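Sialidase B (Streptococcus pneumoniae serotype 4, PDB 4XJW) catalyses the release of terminal sialic acid from alpha-(2->3)-, alpha-(2->6)- and alpha-(2->8)-linked oligosaccharides, glycoproteins and glycolipids. Local coordinates at residues 8-11 with 16-19; 94-99 with 628-633; 405-410 with 434-439; 474-479 with 514-519. The protein carries 1 engineered substitution. All coordinates share one frame; numbering follows the deposited sequence.

Contact 1: residues 8-11 with 16-19; sequences GSYQ and SIDI
The Tyr10 ring meets methyls of Ile17 and Ile19 at a slant, with Gly8 O of its own strand 3.8 Å above one face, displaced toward the rim. Ile17 supplies the nearer group: its terminal CD1 lies 4.0 Å from Tyr10 CD1, and its other branch, CG2, lies 4.2 Å from the same ring carbon. Further out along the ring, Ile19 CG2 stands 4.2 Å from Tyr10 OH, so the two isoleucines flank different parts of one tyrosine. With Ile17 CG1 anti to its carbonyl carbon (chi1 -64°), CD1 also reaches the opposite backbone, 3.5 Å from Gln11 O. No hydrogen bond joins the segments; they meet through methyl-to-ring contact, each strand being held by its own sheet, and the nearest alpha carbons, Tyr10 and Ile17, remain 8.3 Å apart.

That spacing reflects the fold. Strand 5-13 pairs with strand 166-173 in one antiparallel sheet, and strand 17-18 pairs with strand 147-150 at the margin of another. Opposite Ile167 the strand 5-13 carries a G1 beta bulge at Ser9 and Tyr10, Ser9 taking the left-handed backbone conformation (phi 53°) that this bulge needs at its first position. Leu150 and Ile170 adjoin Tyr10 as well, and Phe5 and Leu12 of strand 5-13 touch Ile19 and Ile17. Asp18 forms a salt bridge with Lys147. A chain that passes from a strand of one sheet to a strand of the other, with apolar side chains packed between them, is characteristic of the concanavalin-like beta sandwich, the fold of this N-terminal sialidase domain.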
loop_
_atom_site.group_PDB
_atom_site.type_symbol
_atom_site.label_atom_id
_atom_site.label_comp_id
_atom_site.label_asym_id
_atom_site.label_seq_id
_atom_site.Cartn_x
_atom_site.Cartn_y
_atom_site.Cartn_z
ATOM N N GLY A 8 21.523 -22.475 18.957
ATOM C CA GLY A 8 20.364 -22.683 18.115
ATOM C C GLY A 8 19.537 -23.923 18.374
ATOM O O GLY A 8 19.796 -24.672 19.312
ATOM N N SER A 9 18.536 -24.126 17.520
ATOM C CA SER A 9 17.578 -25.213 17.656
ATOM C C SER A 9 16.953 -25.204 19.045
ATOM O O SER A 9 16.957 -26.218 19.746
ATOM C CB SER A 9 18.237 -26.566 17.369
ATOM O OG SER A 9 19.151 -26.476 16.285
ATOM N N TYR A 10 16.442 -24.040 19.447
ATOM C CA TYR A 10 15.717 -23.910 20.707
ATOM C C TYR A 10 14.219 -24.009 20.465
ATOM O O TYR A 10 13.647 -23.208 19.725
ATOM C CB TYR A 10 16.016 -22.571 21.385
ATOM C CG TYR A 10 17.443 -22.373 21.830
ATOM C CD1 TYR A 10 17.913 -22.954 23.005
ATOM C CD2 TYR A 10 18.318 -21.583 21.090
ATOM C CE1 TYR A 10 19.218 -22.767 23.415
ATOM C CE2 TYR A 10 19.620 -21.388 21.498
ATOM C CZ TYR A 10 20.065 -21.981 22.660
ATOM O OH TYR A 10 21.367 -21.785 23.065
ATOM N N GLN A 11 13.587 -24.995 21.088
ATOM C CA GLN A 11 12.145 -25.112 21.036
ATOM C C GLN A 11 11.556 -24.314 22.187
ATOM O O GLN A 11 11.875 -24.566 23.348
ATOM C CB GLN A 11 11.718 -26.573 21.129
ATOM C CG GLN A 11 12.289 -27.419 20.006
ATOM C CD GLN A 11 11.880 -26.896 18.645
ATOM O OE1 GLN A 11 10.693 -26.710 18.378
ATOM N NE2 GLN A 11 12.860 -26.636 17.787
ATOM N N SER A 16 10.523 -21.220 29.721
ATOM C CA SER A 16 11.742 -20.446 29.558
ATOM C C SER A 16 12.967 -21.347 29.467
ATOM O O SER A 16 13.009 -22.429 30.058
ATOM C CB SER A 16 11.914 -19.464 30.715
ATOM O OG SER A 16 12.123 -20.146 31.932
ATOM N N ILE A 17 13.956 -20.893 28.708
ATOM C CA ILE A 17 15.249 -21.553 28.626
ATOM C C ILE A 17 16.297 -20.578 29.155
ATOM O O ILE A 17 16.409 -19.460 28.651
ATOM C CB ILE A 17 15.566 -21.952 27.177
ATOM C CG1 ILE A 17 14.546 -22.981 26.681
ATOM C CG2 ILE A 17 16.994 -22.484 27.057
ATOM C CD1 ILE A 17 14.534 -23.190 25.181
ATOM N N ASP A 18 17.029 -20.991 30.189
ATOM C CA ASP A 18 18.065 -20.171 30.807
ATOM C C ASP A 18 19.352 -20.315 30.011
ATOM O O ASP A 18 19.823 -21.432 29.792
ATOM C CB ASP A 18 18.305 -20.643 32.252
ATOM C CG ASP A 18 19.069 -19.627 33.090
ATOM O OD1 ASP A 18 19.523 -18.611 32.530
ATOM O OD2 ASP A 18 19.221 -19.849 34.315
ATOM N N ILE A 19 19.913 -19.192 29.564
ATOM C CA ILE A 19 21.214 -19.191 28.895
ATOM C C ILE A 19 22.200 -18.268 29.620
ATOM O O ILE A 19 23.168 -17.775 29.031
ATOM C CB ILE A 19 21.103 -18.800 27.391
ATOM C CG1 ILE A 19 20.497 -17.397 27.238
ATOM C CG2 ILE A 19 20.273 -19.822 26.627
ATOM C CD1 ILE A 19 20.366 -16.941 25.787
#

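Contact 2: residues 94-99 with 628-633; sequences SLWGKH and VLFEKY
Lys632 sets its ammonium group almost exactly over the six-membered ring of Trp96, with NZ 3.2 Å from the ring centroid and only 4° off the normal. This cation-pi contact continues down the chain as a CH-pi contact: Lys632 CE lies 3.4 Å from the centroid of the Trp96 five-membered ring, so the end of the lysine covers both rings of one indole face. Extended up to chi3, the chain bends at its last torsion (chi4 74°), which turns NZ over the six-membered ring while CE stays over the five-membered one. The same CE is 3.5 Å from Leu95 O. Phe630 adds an apolar neighbour, its CZ 3.8 Å from Trp96 CZ2, with the indole carbon at the edge of the phenyl ring.

Both polar groups have further partners. Lys632 NZ forms a salt bridge with Asp607 OD2, which also accepts from Gly97 N, while Trp96 NE1 donates to Gln648 OE1. The buried ammonium thus meets a carboxylate as well as an aromatic face, which would favour its charged state. On the backbone, Lys632 is the centre of an inverse gamma turn, closed by a weak bond of 3.0 Å from Tyr633 N to Glu631 O.

Next to this turn Glu631 contacts Arg207, a probable substrate-binding residue, through a salt bridge, and Phe630 lies about 7 Å (side chain to side chain) from Tyr615, the probable nucleophile. The contact is the join between the N-terminal concanavalin-like domain and the catalytic beta-propeller, made close to the probable active site.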
loop_
_atom_site.group_PDB
_atom_site.type_symbol
_atom_site.label_atom_id
_atom_site.label_comp_id
_atom_site.label_asym_id
_atom_site.label_seq_id
_atom_site.Cartn_x
_atom_site.Cartn_y
_atom_site.Cartn_z
ATOM N N SER A 94 5.149 -6.465 11.603
ATOM C CA SER A 94 6.576 -6.596 11.291
ATOM C C SER A 94 7.034 -8.013 10.921
ATOM O O SER A 94 8.176 -8.192 10.491
ATOM C CB SER A 94 7.412 -6.055 12.454
ATOM O OG SER A 94 7.211 -4.665 12.613
ATOM N N LEU A 95 6.162 -9.011 11.091
ATOM C CA LEU A 95 6.576 -10.420 11.027
ATOM C C LEU A 95 5.826 -11.234 9.985
ATOM O O LEU A 95 4.724 -10.883 9.573
ATOM C CB LEU A 95 6.320 -11.099 12.383
ATOM C CG LEU A 95 7.098 -10.574 13.580
ATOM C CD1 LEU A 95 6.634 -11.263 14.862
ATOM C CD2 LEU A 95 8.574 -10.795 13.393
ATOM N N TRP A 96 6.437 -12.340 9.571
ATOM C CA TRP A 96 5.738 -13.383 8.832
ATOM C C TRP A 96 5.497 -14.581 9.734
ATOM O O TRP A 96 6.249 -14.809 10.694
ATOM C CB TRP A 96 6.576 -13.809 7.629
ATOM C CG TRP A 96 6.264 -13.009 6.394
ATOM C CD1 TRP A 96 6.738 -11.760 6.080
ATOM C CD2 TRP A 96 5.393 -13.392 5.318
ATOM N NE1 TRP A 96 6.218 -11.354 4.863
ATOM C CE2 TRP A 96 5.388 -12.336 4.381
ATOM C CE3 TRP A 96 4.604 -14.520 5.063
ATOM C CZ2 TRP A 96 4.626 -12.378 3.205
ATOM C CZ3 TRP A 96 3.861 -14.567 3.893
ATOM C CH2 TRP A 96 3.876 -13.500 2.979
ATOM N N GLY A 97 4.457 -15.350 9.433
ATOM C CA GLY A 97 4.122 -16.526 10.223
ATOM C C GLY A 97 4.353 -17.815 9.455
ATOM O O GLY A 97 5.199 -18.642 9.836
ATOM N N LYS A 98 3.611 -17.971 8.354
ATOM C CA LYS A 98 3.688 -19.160 7.502
ATOM C C LYS A 98 3.669 -18.773 6.029
ATOM O O LYS A 98 3.146 -17.723 5.659
ATOM C CB LYS A 98 2.501 -20.098 7.757
ATOM C CG LYS A 98 2.517 -20.815 9.099
ATOM C CD LYS A 98 1.363 -21.816 9.229
ATOM C CE LYS A 98 1.681 -23.141 8.535
ATOM N NZ LYS A 98 0.455 -23.956 8.295
ATOM N N HIS A 99 4.223 -19.650 5.193
ATOM C CA HIS A 99 4.254 -19.464 3.746
ATOM C C HIS A 99 4.340 -20.856 3.136
ATOM O O HIS A 99 5.176 -21.660 3.555
ATOM C CB HIS A 99 5.468 -18.607 3.363
ATOM C CG HIS A 99 5.632 -18.383 1.889
ATOM N ND1 HIS A 99 4.718 -17.687 1.129
ATOM C CD2 HIS A 99 6.635 -18.729 1.050
ATOM C CE1 HIS A 99 5.137 -17.639 -0.125
ATOM N NE2 HIS A 99 6.299 -18.263 -0.197
ATOM N N VAL A 628 1.532 -12.162 -6.351
ATOM C CA VAL A 628 0.646 -11.419 -5.448
ATOM C C VAL A 628 1.451 -10.259 -4.866
ATOM O O VAL A 628 2.513 -10.464 -4.289
ATOM C CB VAL A 628 0.096 -12.307 -4.309
ATOM C CG1 VAL A 628 -0.940 -11.550 -3.497
ATOM C CG2 VAL A 628 -0.514 -13.594 -4.857
ATOM N N LEU A 629 0.966 -9.040 -5.071
ATOM C CA LEU A 629 1.539 -7.852 -4.457
ATOM C C LEU A 629 0.458 -7.295 -3.541
ATOM O O LEU A 629 -0.630 -6.948 -3.994
ATOM C CB LEU A 629 1.924 -6.826 -5.521
ATOM C CG LEU A 629 2.574 -5.543 -5.019
ATOM C CD1 LEU A 629 3.908 -5.855 -4.363
ATOM C CD2 LEU A 629 2.753 -4.564 -6.178
ATOM N N PHE A 630 0.747 -7.232 -2.250
ATOM C CA PHE A 630 -0.322 -6.923 -1.303
ATOM C C PHE A 630 0.143 -6.111 -0.108
ATOM O O PHE A 630 1.332 -6.128 0.261
ATOM C CB PHE A 630 -0.974 -8.220 -0.815
ATOM C CG PHE A 630 -0.065 -9.077 0.031
ATOM C CD1 PHE A 630 0.865 -9.930 -0.559
ATOM C CD2 PHE A 630 -0.142 -9.031 1.421
ATOM C CE1 PHE A 630 1.715 -10.725 0.221
ATOM C CE2 PHE A 630 0.689 -9.829 2.201
ATOM C CZ PHE A 630 1.614 -10.669 1.609
ATOM N N GLU A 631 -0.816 -5.422 0.511
ATOM C CA GLU A 631 -0.577 -4.684 1.730
ATOM C C GLU A 631 -0.580 -5.662 2.897
ATOM O O GLU A 631 -1.637 -6.132 3.311
ATOM C CB GLU A 631 -1.678 -3.626 1.895
ATOM C CG GLU A 631 -1.616 -2.507 0.837
ATOM C CD GLU A 631 -2.799 -1.555 0.901
ATOM O OE1 GLU A 631 -3.827 -1.879 1.549
ATOM O OE2 GLU A 631 -2.682 -0.445 0.332
ATOM N N LYS A 632 0.594 -5.977 3.432
ATOM C CA LYS A 632 0.693 -6.903 4.559
ATOM C C LYS A 632 0.520 -6.173 5.895
ATOM O O LYS A 632 1.405 -6.161 6.757
ATOM C CB LYS A 632 2.008 -7.696 4.540
ATOM C CG LYS A 632 1.956 -8.931 5.443
ATOM C CD LYS A 632 3.266 -9.686 5.496
ATOM C CE LYS A 632 3.141 -10.896 6.408
ATOM N NZ LYS A 632 2.349 -11.971 5.763
ATOM N N TYR A 633 -0.642 -5.560 6.063
ATOM C CA TYR A 633 -0.985 -4.909 7.322
ATOM C C TYR A 633 -2.451 -4.587 7.294
ATOM O O TYR A 633 -3.118 -4.719 6.261
ATOM C CB TYR A 633 -0.142 -3.644 7.567
ATOM C CG TYR A 633 -0.591 -2.380 6.852
ATOM C CD1 TYR A 633 -0.498 -2.255 5.466
ATOM C CD2 TYR A 633 -1.106 -1.314 7.568
ATOM C CE1 TYR A 633 -0.904 -1.081 4.821
ATOM C CE2 TYR A 633 -1.502 -0.144 6.951
ATOM C CZ TYR A 633 -1.396 -0.021 5.576
ATOM O OH TYR A 633 -1.803 1.156 4.977
#

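Contact 3: residues 405-410 with 434-439; sequences NVFYKD and EQFKLL
An Asx turn presents Phe407 to Phe436 and Leu438, the latter on edge strand 437-438, just beyond the second BNR repeat, whose last two residues open segment 434-439. Asn405 OD1 accepts from Phe407 N at 2.9 Å with an N-H...O angle of 163°; the donor lies in the carbonyl plane, on a lone pair. The main chain closes the same bend as a type I turn, Tyr408 N donating to Asn405 O. Phe407 CG is anti to the carbonyl carbon (chi1 -78°), and the ring extends from the turn toward the other segment.

Its far corner does the touching. Phe407 CZ meets both branches of Leu438, CD1 at 3.9 Å and CD2 at 4.0 Å, with CD1 near the plane of the ring at its edge; the two side chains come from opposite directions. The neighbouring carbon, Phe407 CE1, is 4.5 Å from Phe436 CZ and close to the plane of the Phe436 ring. Phe436 also meets the Tyr370 ring, their planes nearly parallel, and packs edge-to-face with Phe287. Val307 of strand 301-308 borders Phe407, and Ala422 lies by both Phe436 and Leu438.

Between the segments the chemistry is wholly apolar: no hydrogen bond crosses. The contact therefore probably rests on van der Waals fit and the burial of apolar surface, while the Asx and type I turns fix the backbone from which the ring projects.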
loop_
_atom_site.group_PDB
_atom_site.type_symbol
_atom_site.label_atom_id
_atom_site.label_comp_id
_atom_site.label_asym_id
_atom_site.label_seq_id
_atom_site.Cartn_x
_atom_site.Cartn_y
_atom_site.Cartn_z
ATOM N N ASN A 405 0.595 24.953 -12.254
ATOM C CA ASN A 405 -0.363 23.952 -12.717
ATOM C C ASN A 405 -1.752 24.291 -12.182
ATOM O O ASN A 405 -1.896 24.712 -11.032
ATOM C CB ASN A 405 0.085 22.565 -12.241
ATOM C CG ASN A 405 -0.691 21.438 -12.889
ATOM O OD1 ASN A 405 -1.889 21.298 -12.681
ATOM N ND2 ASN A 405 -0.001 20.615 -13.666
ATOM N N VAL A 406 -2.782 24.091 -13.006
ATOM C CA VAL A 406 -4.138 24.462 -12.616
ATOM C C VAL A 406 -4.684 23.621 -11.459
ATOM O O VAL A 406 -5.718 23.955 -10.883
ATOM C CB VAL A 406 -5.130 24.424 -13.805
ATOM C CG1 VAL A 406 -4.733 25.434 -14.866
ATOM C CG2 VAL A 406 -5.231 23.010 -14.387
ATOM N N PHE A 407 -3.986 22.538 -11.122
ATOM C CA PHE A 407 -4.354 21.713 -9.974
ATOM C C PHE A 407 -3.714 22.171 -8.655
ATOM O O PHE A 407 -3.958 21.578 -7.598
ATOM C CB PHE A 407 -4.000 20.246 -10.262
ATOM C CG PHE A 407 -4.992 19.556 -11.162
ATOM C CD1 PHE A 407 -4.863 19.625 -12.542
ATOM C CD2 PHE A 407 -6.057 18.849 -10.623
ATOM C CE1 PHE A 407 -5.783 18.991 -13.370
ATOM C CE2 PHE A 407 -6.992 18.222 -11.447
ATOM C CZ PHE A 407 -6.845 18.289 -12.810
ATOM N N TYR A 408 -2.927 23.245 -8.709
ATOM C CA TYR A 408 -2.138 23.675 -7.556
ATOM C C TYR A 408 -2.819 24.766 -6.736
ATOM O O TYR A 408 -3.615 25.551 -7.259
ATOM C CB TYR A 408 -0.772 24.212 -7.983
ATOM C CG TYR A 408 0.187 23.218 -8.594
ATOM C CD1 TYR A 408 -0.117 21.863 -8.681
ATOM C CD2 TYR A 408 1.412 23.649 -9.079
ATOM C CE1 TYR A 408 0.792 20.965 -9.243
ATOM C CE2 TYR A 408 2.311 22.770 -9.636
ATOM C CZ TYR A 408 2.001 21.434 -9.722
ATOM O OH TYR A 408 2.933 20.587 -10.297
ATOM N N LYS A 409 -2.458 24.826 -5.461
ATOM C CA LYS A 409 -3.016 25.816 -4.537
ATOM C C LYS A 409 -2.616 27.233 -4.946
ATOM O O LYS A 409 -3.412 28.161 -4.835
ATOM C CB LYS A 409 -2.531 25.520 -3.121
ATOM C CG LYS A 409 -2.885 26.586 -2.090
ATOM C CD LYS A 409 -2.347 26.180 -0.729
ATOM C CE LYS A 409 -2.667 27.215 0.333
ATOM N NZ LYS A 409 -2.142 26.820 1.673
ATOM N N ASP A 410 -1.397 27.387 -5.456
ATOM C CA ASP A 410 -0.850 28.711 -5.753
ATOM C C ASP A 410 -1.135 29.216 -7.172
ATOM O O ASP A 410 -0.657 30.288 -7.561
ATOM C CB ASP A 410 0.666 28.731 -5.511
ATOM C CG ASP A 410 1.041 28.624 -4.041
ATOM O OD1 ASP A 410 0.154 28.422 -3.185
ATOM O OD2 ASP A 410 2.258 28.732 -3.753
ATOM N N GLU A 434 3.365 9.028 -20.872
ATOM C CA GLU A 434 2.953 10.303 -21.445
ATOM C C GLU A 434 2.387 11.242 -20.398
ATOM O O GLU A 434 2.064 10.828 -19.275
ATOM C CB GLU A 434 1.872 10.075 -22.498
ATOM C CG GLU A 434 2.363 9.337 -23.746
ATOM C CD GLU A 434 3.514 10.065 -24.412
ATOM O OE1 GLU A 434 3.425 11.303 -24.554
ATOM O OE2 GLU A 434 4.504 9.401 -24.778
ATOM N N GLN A 435 2.242 12.508 -20.770
ATOM C CA GLN A 435 1.527 13.450 -19.914
ATOM C C GLN A 435 0.063 13.033 -19.816
ATOM O O GLN A 435 -0.560 12.669 -20.819
ATOM C CB GLN A 435 1.657 14.876 -20.446
ATOM C CG GLN A 435 3.083 15.436 -20.390
ATOM C CD GLN A 435 3.652 15.456 -18.982
ATOM O OE1 GLN A 435 2.936 15.713 -18.012
ATOM N NE2 GLN A 435 4.944 15.176 -18.862
ATOM N N PHE A 436 -0.492 13.091 -18.611
ATOM C CA PHE A 436 -1.863 12.638 -18.405
ATOM C C PHE A 436 -2.898 13.543 -19.074
ATOM O O PHE A 436 -2.659 14.733 -19.283
ATOM C CB PHE A 436 -2.176 12.403 -16.909
ATOM C CG PHE A 436 -2.363 13.665 -16.095
ATOM C CD1 PHE A 436 -3.561 14.369 -16.129
ATOM C CD2 PHE A 436 -1.345 14.123 -15.266
ATOM C CE1 PHE A 436 -3.740 15.514 -15.379
ATOM C CE2 PHE A 436 -1.510 15.274 -14.511
ATOM C CZ PHE A 436 -2.709 15.967 -14.565
ATOM N N LYS A 437 -4.023 12.946 -19.458
ATOM C CA LYS A 437 -5.179 13.683 -19.962
ATOM C C LYS A 437 -6.377 13.395 -19.075
ATOM O O LYS A 437 -6.551 12.272 -18.602
ATOM C CB LYS A 437 -5.491 13.277 -21.398
ATOM C CG LYS A 437 -4.389 13.622 -22.373
ATOM C CD LYS A 437 -4.749 13.207 -23.785
ATOM C CE LYS A 437 -3.635 13.568 -24.748
ATOM N NZ LYS A 437 -4.179 14.096 -26.027
ATOM N N LEU A 438 -7.208 14.405 -18.838
ATOM C CA LEU A 438 -8.435 14.178 -18.079
ATOM C C LEU A 438 -9.477 13.432 -18.911
ATOM O O LEU A 438 -9.650 13.712 -20.091
ATOM C CB LEU A 438 -9.029 15.497 -17.590
ATOM C CG LEU A 438 -8.159 16.258 -16.588
ATOM C CD1 LEU A 438 -8.808 17.582 -16.138
ATOM C CD2 LEU A 438 -7.802 15.398 -15.385
ATOM N N LEU A 439 -10.160 12.474 -18.291
ATOM C CA LEU A 439 -11.305 11.842 -18.928
ATOM C C LEU A 439 -12.484 12.801 -18.897
ATOM O O LEU A 439 -12.574 13.644 -18.004
ATOM C CB LEU A 439 -11.675 10.523 -18.235
ATOM C CG LEU A 439 -10.734 9.322 -18.436
ATOM C CD1 LEU A 439 -11.511 8.018 -18.445
ATOM C CD2 LEU A 439 -9.907 9.463 -19.692
#

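Contact 4: residues 474-479 with 514-519; sequences GELTYL and IRTFFR
Thr516 is the first residue of 514-519 to touch Tyr478 and Leu476. Its OG1, anti to the carbonyl carbon (chi1 -58°), lies 2.9 Å from Tyr478 OH in a hydrogen bond that either hydroxyl could donate, and it sits near the plane of the tyrosine ring. Tyr478 OH also lies 3.2 Å from Thr516 CG2, the other branch. That methyl in turn meets Leu476 CD1 tip to tip at 4.1 Å, so a single threonine serves a polar and an apolar neighbour with its two branches. Phe518, its CG between the backbone N and the carbonyl carbon (chi1 64°), offers a ring face to Leu476 CD1, which lies 4.2 Å from the centroid and 16° off the normal in a CH-pi contact. Arg519, which probably binds substrate, forms a salt bridge with Glu503, a predicted active-site residue, and a weak hydrogen bond with Tyr615 OH.

Strand 475-481 belongs to a mixed sheet and strand 513-518 to the antiparallel sheet that follows it in the sialidase beta-propeller, and their axes pass 11.1 Å apart. Strands 504-510 and 526-530 flank 513-518 within its sheet: Ala504 touches Thr516 and Phe518, and Met528 touches Leu476 and Tyr478. Trp537 stacks on Tyr478, and strand 466-472 pairs with 475-481 on the other sheet.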
loop_
_atom_site.group_PDB
_atom_site.type_symbol
_atom_site.label_atom_id
_atom_site.label_comp_id
_atom_site.label_asym_id
_atom_site.label_seq_id
_atom_site.Cartn_x
_atom_site.Cartn_y
_atom_site.Cartn_z
ATOM N N GLY A 474 -24.532 4.621 -5.446
ATOM C CA GLY A 474 -25.641 3.922 -6.073
ATOM C C GLY A 474 -25.363 3.074 -7.303
ATOM O O GLY A 474 -26.276 2.402 -7.795
ATOM N N GLU A 475 -24.130 3.083 -7.815
ATOM C CA GLU A 475 -23.853 2.287 -9.012
ATOM C C GLU A 475 -22.379 1.984 -9.236
ATOM O O GLU A 475 -21.498 2.673 -8.720
ATOM C CB GLU A 475 -24.419 2.963 -10.273
ATOM C CG GLU A 475 -23.708 4.250 -10.699
ATOM C CD GLU A 475 -24.211 4.811 -12.026
ATOM O OE1 GLU A 475 -25.423 5.106 -12.132
ATOM O OE2 GLU A 475 -23.396 4.961 -12.965
ATOM N N LEU A 476 -22.128 0.938 -10.017
ATOM C CA LEU A 476 -20.841 0.779 -10.678
ATOM C C LEU A 476 -20.947 1.495 -12.014
ATOM O O LEU A 476 -21.981 1.440 -12.685
ATOM C CB LEU A 476 -20.499 -0.691 -10.898
ATOM C CG LEU A 476 -20.305 -1.558 -9.662
ATOM C CD1 LEU A 476 -19.846 -2.953 -10.031
ATOM C CD2 LEU A 476 -19.299 -0.898 -8.722
ATOM N N THR A 477 -19.891 2.195 -12.398
ATOM C CA THR A 477 -19.897 2.895 -13.666
ATOM C C THR A 477 -18.725 2.383 -14.481
ATOM O O THR A 477 -17.570 2.779 -14.254
ATOM C CB THR A 477 -19.817 4.424 -13.507
ATOM O OG1 THR A 477 -20.753 4.865 -12.511
ATOM C CG2 THR A 477 -20.133 5.108 -14.830
ATOM N N TYR A 478 -19.016 1.485 -15.415
ATOM C CA TYR A 478 -17.969 0.955 -16.283
ATOM C C TYR A 478 -17.613 1.949 -17.378
ATOM O O TYR A 478 -18.489 2.457 -18.085
ATOM C CB TYR A 478 -18.402 -0.381 -16.884
ATOM C CG TYR A 478 -18.718 -1.448 -15.845
ATOM C CD1 TYR A 478 -20.005 -1.593 -15.331
ATOM C CD2 TYR A 478 -17.733 -2.317 -15.394
ATOM C CE1 TYR A 478 -20.297 -2.573 -14.375
ATOM C CE2 TYR A 478 -18.010 -3.298 -14.463
ATOM C CZ TYR A 478 -19.290 -3.427 -13.959
ATOM O OH TYR A 478 -19.536 -4.414 -13.035
ATOM N N LEU A 479 -16.327 2.240 -17.515
ATOM C CA LEU A 479 -15.869 3.119 -18.577
ATOM C C LEU A 479 -15.331 2.266 -19.719
ATOM O O LEU A 479 -14.391 1.475 -19.540
ATOM C CB LEU A 479 -14.809 4.091 -18.052
ATOM C CG LEU A 479 -15.223 4.875 -16.806
ATOM C CD1 LEU A 479 -14.174 5.915 -16.467
ATOM C CD2 LEU A 479 -16.587 5.535 -17.018
ATOM N N ILE A 514 -18.486 -11.285 -18.827
ATOM C CA ILE A 514 -17.650 -10.689 -17.798
ATOM C C ILE A 514 -18.307 -10.854 -16.438
ATOM O O ILE A 514 -19.483 -10.510 -16.262
ATOM C CB ILE A 514 -17.461 -9.190 -18.048
ATOM C CG1 ILE A 514 -16.896 -8.924 -19.441
ATOM C CG2 ILE A 514 -16.547 -8.572 -16.990
ATOM C CD1 ILE A 514 -16.985 -7.460 -19.851
ATOM N N ARG A 515 -17.569 -11.381 -15.468
ATOM C CA ARG A 515 -18.064 -11.324 -14.099
ATOM C C ARG A 515 -17.254 -10.321 -13.296
ATOM O O ARG A 515 -16.027 -10.338 -13.318
ATOM C CB ARG A 515 -18.065 -12.675 -13.407
ATOM C CG ARG A 515 -18.627 -12.572 -11.978
ATOM C CD ARG A 515 -19.292 -13.839 -11.539
ATOM N NE ARG A 515 -20.355 -14.201 -12.459
ATOM C CZ ARG A 515 -20.816 -15.436 -12.599
ATOM N NH1 ARG A 515 -20.309 -16.412 -11.864
ATOM N NH2 ARG A 515 -21.769 -15.694 -13.482
ATOM N N THR A 516 -17.970 -9.430 -12.609
ATOM C CA THR A 516 -17.359 -8.402 -11.773
ATOM C C THR A 516 -17.561 -8.761 -10.313
ATOM O O THR A 516 -18.690 -8.996 -9.900
ATOM C CB THR A 516 -18.000 -7.049 -12.050
ATOM O OG1 THR A 516 -17.846 -6.720 -13.439
ATOM C CG2 THR A 516 -17.355 -5.965 -11.204
ATOM N N PHE A 517 -16.472 -8.817 -9.545
ATOM C CA PHE A 517 -16.532 -9.040 -8.101
ATOM C C PHE A 517 -16.289 -7.716 -7.406
ATOM O O PHE A 517 -15.379 -6.973 -7.778
ATOM C CB PHE A 517 -15.479 -10.065 -7.667
ATOM C CG PHE A 517 -15.623 -11.397 -8.349
ATOM C CD1 PHE A 517 -16.512 -12.352 -7.868
ATOM C CD2 PHE A 517 -14.892 -11.683 -9.484
ATOM C CE1 PHE A 517 -16.648 -13.573 -8.490
ATOM C CE2 PHE A 517 -15.028 -12.908 -10.124
ATOM C CZ PHE A 517 -15.908 -13.851 -9.632
ATOM N N PHE A 518 -17.104 -7.389 -6.407
ATOM C CA PHE A 518 -16.931 -6.098 -5.752
ATOM C C PHE A 518 -17.213 -6.051 -4.262
ATOM O O PHE A 518 -17.967 -6.853 -3.719
ATOM C CB PHE A 518 -17.670 -4.970 -6.493
ATOM C CG PHE A 518 -19.179 -5.111 -6.515
ATOM C CD1 PHE A 518 -19.791 -6.016 -7.368
ATOM C CD2 PHE A 518 -19.970 -4.312 -5.701
ATOM C CE1 PHE A 518 -21.179 -6.132 -7.405
ATOM C CE2 PHE A 518 -21.347 -4.411 -5.737
ATOM C CZ PHE A 518 -21.953 -5.327 -6.591
ATOM N N ARG A 519 -16.550 -5.098 -3.628
ATOM C CA ARG A 519 -16.655 -4.830 -2.205
ATOM C C ARG A 519 -18.007 -4.198 -1.891
ATOM O O ARG A 519 -18.515 -3.396 -2.680
ATOM C CB ARG A 519 -15.512 -3.871 -1.845
ATOM C CG ARG A 519 -15.538 -3.290 -0.449
ATOM C CD ARG A 519 -14.373 -2.318 -0.312
ATOM N NE ARG A 519 -14.483 -1.530 0.909
ATOM C CZ ARG A 519 -13.607 -0.605 1.275
ATOM N NH1 ARG A 519 -12.551 -0.361 0.513
ATOM N NH2 ARG A 519 -13.786 0.065 2.405
#

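Contact 1 lies at the far end of the N-terminal domain, its centre about 54 Å from that of contact 4 and 60 Å from that of contact 3, across the centre of the chain. Contact 2 stands between, joining that domain to the propeller, and comes within about 9 Å (nearest atoms) of contact 4. Contacts 2 and 4 border the probable active site from different sheets: Glu631 binds Tyr615 N, and Arg519 reaches Tyr615 OH. Contacts 3 and 4 share a mixed sheet and touch, Leu439 CD1 lying 3.9 Å from Leu479 CD1. The bound inhibitor is about 13 Å from the Thr516 side chain; contacts 1 and 3 lie away from the annotated sites.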